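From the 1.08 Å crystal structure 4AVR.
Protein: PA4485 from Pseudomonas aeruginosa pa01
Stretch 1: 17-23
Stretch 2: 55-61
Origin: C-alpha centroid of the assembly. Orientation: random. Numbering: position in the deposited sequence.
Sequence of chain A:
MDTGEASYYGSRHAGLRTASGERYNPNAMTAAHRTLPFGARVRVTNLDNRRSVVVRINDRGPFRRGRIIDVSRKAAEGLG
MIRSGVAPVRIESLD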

# COMPACT_ATOMS: atom_id res chain seq x y z
N ARG A 17 10.86 9.56 -0.72
CA ARG A 17 10.83 10.43 -1.88
C ARG A 17 10.18 9.78 -3.07
O ARG A 17 10.55 8.67 -3.48
N THR A 18 9.24 10.50 -3.67
CA THR A 18 8.70 10.19 -4.97
C THR A 18 9.66 10.71 -6.04
O THR A 18 10.59 11.48 -5.74
N ALA A 19 9.41 10.34 -7.28
CA ALA A 19 10.25 10.80 -8.40
C ALA A 19 10.19 12.32 -8.57
O ALA A 19 11.15 12.91 -9.07
N SER A 20 9.08 12.95 -8.16
CA SER A 20 8.94 14.42 -8.23
C SER A 20 9.75 15.14 -7.18
O SER A 20 9.86 16.38 -7.22
N GLY A 21 10.25 14.39 -6.20
CA GLY A 21 10.94 14.98 -5.07
C GLY A 21 10.08 15.10 -3.84
O GLY A 21 10.62 15.15 -2.74
N GLU A 22 8.76 15.15 -3.99
CA GLU A 22 7.90 15.26 -2.82
C GLU A 22 7.99 13.97 -2.02
O GLU A 22 8.02 12.89 -2.59
N ARG A 23 7.98 14.07 -0.70
CA ARG A 23 7.83 12.88 0.12
C ARG A 23 6.40 12.37 0.00
O ARG A 23 5.46 13.16 0.06
N VAL A 55 -6.66 13.75 -8.98
CA VAL A 55 -5.33 13.63 -8.38
C VAL A 55 -4.32 14.41 -9.19
O VAL A 55 -4.55 14.76 -10.35
N ARG A 56 -3.19 14.69 -8.54
CA ARG A 56 -2.05 15.38 -9.13
C ARG A 56 -0.90 14.39 -9.25
O ARG A 56 -0.56 13.71 -8.28
N ILE A 57 -0.26 14.31 -10.42
CA ILE A 57 0.82 13.37 -10.65
C ILE A 57 2.11 13.86 -9.97
O ILE A 57 2.56 14.99 -10.23
N ASN A 58 2.70 13.03 -9.13
CA ASN A 58 3.97 13.37 -8.48
C ASN A 58 4.95 12.21 -8.41
O ASN A 58 5.93 12.30 -7.69
N ASP A 59 4.71 11.13 -9.16
CA ASP A 59 5.58 9.96 -9.05
C ASP A 59 5.51 9.14 -10.33
O ASP A 59 4.62 9.33 -11.16
N ARG A 60 6.48 8.24 -10.46
CA ARG A 60 6.56 7.27 -11.53
C ARG A 60 6.20 5.89 -11.00
O ARG A 60 5.77 5.73 -9.86
N GLY A 61 6.34 4.90 -11.87
CA GLY A 61 5.47 3.74 -11.84
C GLY A 61 4.13 4.13 -12.46
O GLY A 61 3.94 5.25 -12.89

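Residues 17-23 hold a type I turn from Thr18 to Gly21 and pack against the second stretch around Asn58, and the contact is mostly polar. Three residues cover the most surface: Asn58, Glu22 and Ala19.

Asn58 points toward the first stretch, with chi1 in p (78°). Both its backbone and its side chain are used. Its carbonyl O collects donors from Ser20: Ser20 OG donates to Asn58 O at 2.9 Å, and Ser20 N donates to the same Asn58 O at 3.3 Å. Ser20 is also p (71°), which keeps OG close to its own backbone; Glu22 N donates to Ser20 OG at 3.2 Å. Thr18, another p rotamer (66°), points toward the second stretch and places Thr18 OG1 2.9 Å from Asn58 O. Thr18 OG1 is also 2.7 Å from Glu22 O, and the geometry does not settle which acceptor takes its proton.

Glu22 reaches out with chi1 m and chi2 t, so its carboxylate meets two side chains of the second stretch. Asn58 ND2 donates to Glu22 OE1 at 3.0 Å, nearly straight at 167°. Arg56 points toward the first stretch with chi1 and chi2 both t and chi3 p. Its guanidinium meets the carboxylate through two nitrogens: Arg56 NH1 to Glu22 OE2 is 2.9 Å, and Arg56 NH2 to Glu22 OE1 is 3.0 Å. The result is a salt bridge, with OE2 at the guanidinium edge.

Ala19 points toward the second stretch. Ala19 CB lies 3.8 Å from Arg60 CG, a small apolar contact. Asp59 starts sideways, but its t rotamer (-155°) brings the carboxylate nearer. There Ala19 N donates to Asp59 OD1 at 2.9 Å, and Thr18 CB packs 3.5 Å from Asp59 CG. Asp59 OD2 is hydrogen-bonded elsewhere in the structure.

Arg17, Arg23 and Ile57 point away.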

# COMPACT_ATOMS: atom_id res chain seq x y z
CB ARG A 17 12.24 10.76 -2.33
CG ARG A 17 13.09 11.47 -1.33
CD ARG A 17 12.63 12.88 -1.21
NE ARG A 17 13.58 13.64 -0.41
CZ ARG A 17 13.44 14.92 -0.09
NH1 ARG A 17 12.39 15.60 -0.54
NH2 ARG A 17 14.34 15.52 0.66
CB THR A 18 7.33 10.87 -5.19
OG1 THR A 18 7.49 12.29 -5.21
CG2 THR A 18 6.31 10.44 -4.12
CB ALA A 19 9.83 10.11 -9.69
CB SER A 20 7.50 14.88 -8.03
OG SER A 20 7.08 14.71 -6.68
CB GLU A 22 6.44 15.47 -3.21
CG GLU A 22 6.22 16.77 -3.94
CD GLU A 22 4.77 17.12 -4.18
OE1 GLU A 22 3.87 16.27 -3.92
OE2 GLU A 22 4.51 18.26 -4.64
CB ARG A 23 8.22 13.17 1.57
CG ARG A 23 9.71 13.51 1.70
CD ARG A 23 10.26 13.54 3.12
NE ARG A 23 11.71 13.83 3.22
CZ ARG A 23 12.71 12.93 3.13
NH1 ARG A 23 12.46 11.65 2.90
NH2 ARG A 23 13.97 13.33 3.25
CB VAL A 55 -4.89 12.15 -8.27
CG1 VAL A 55 -5.78 11.38 -7.29
CG2 VAL A 55 -4.84 11.48 -9.64
CB ARG A 56 -1.69 16.52 -8.15
CG ARG A 56 -0.46 17.34 -8.46
CD ARG A 56 -0.33 18.47 -7.45
NE ARG A 56 -0.16 18.04 -6.04
CZ ARG A 56 1.02 17.74 -5.50
NH1 ARG A 56 2.14 17.82 -6.20
NH2 ARG A 56 1.08 17.39 -4.22
CB ILE A 57 1.08 13.13 -12.16
CG1 ILE A 57 -0.22 12.65 -12.85
CG2 ILE A 57 2.25 12.18 -12.37
CD1 ILE A 57 -0.87 11.42 -12.21
CB ASN A 58 3.75 14.01 -7.10
CG ASN A 58 3.42 12.99 -6.04
OD1 ASN A 58 3.10 11.85 -6.36
ND2 ASN A 58 3.50 13.40 -4.77
CB ASP A 59 5.17 9.11 -7.84
CG ASP A 59 6.30 8.25 -7.27
OD1 ASP A 59 7.45 8.30 -7.75
OD2 ASP A 59 6.01 7.51 -6.30
CB ARG A 60 7.96 7.33 -12.19
CG ARG A 60 8.26 8.68 -12.82
CD ARG A 60 7.31 8.99 -13.96
NE ARG A 60 7.52 10.33 -14.49
CZ ARG A 60 6.54 11.12 -14.94
NH1 ARG A 60 5.27 10.71 -14.93
NH2 ARG A 60 6.80 12.35 -15.39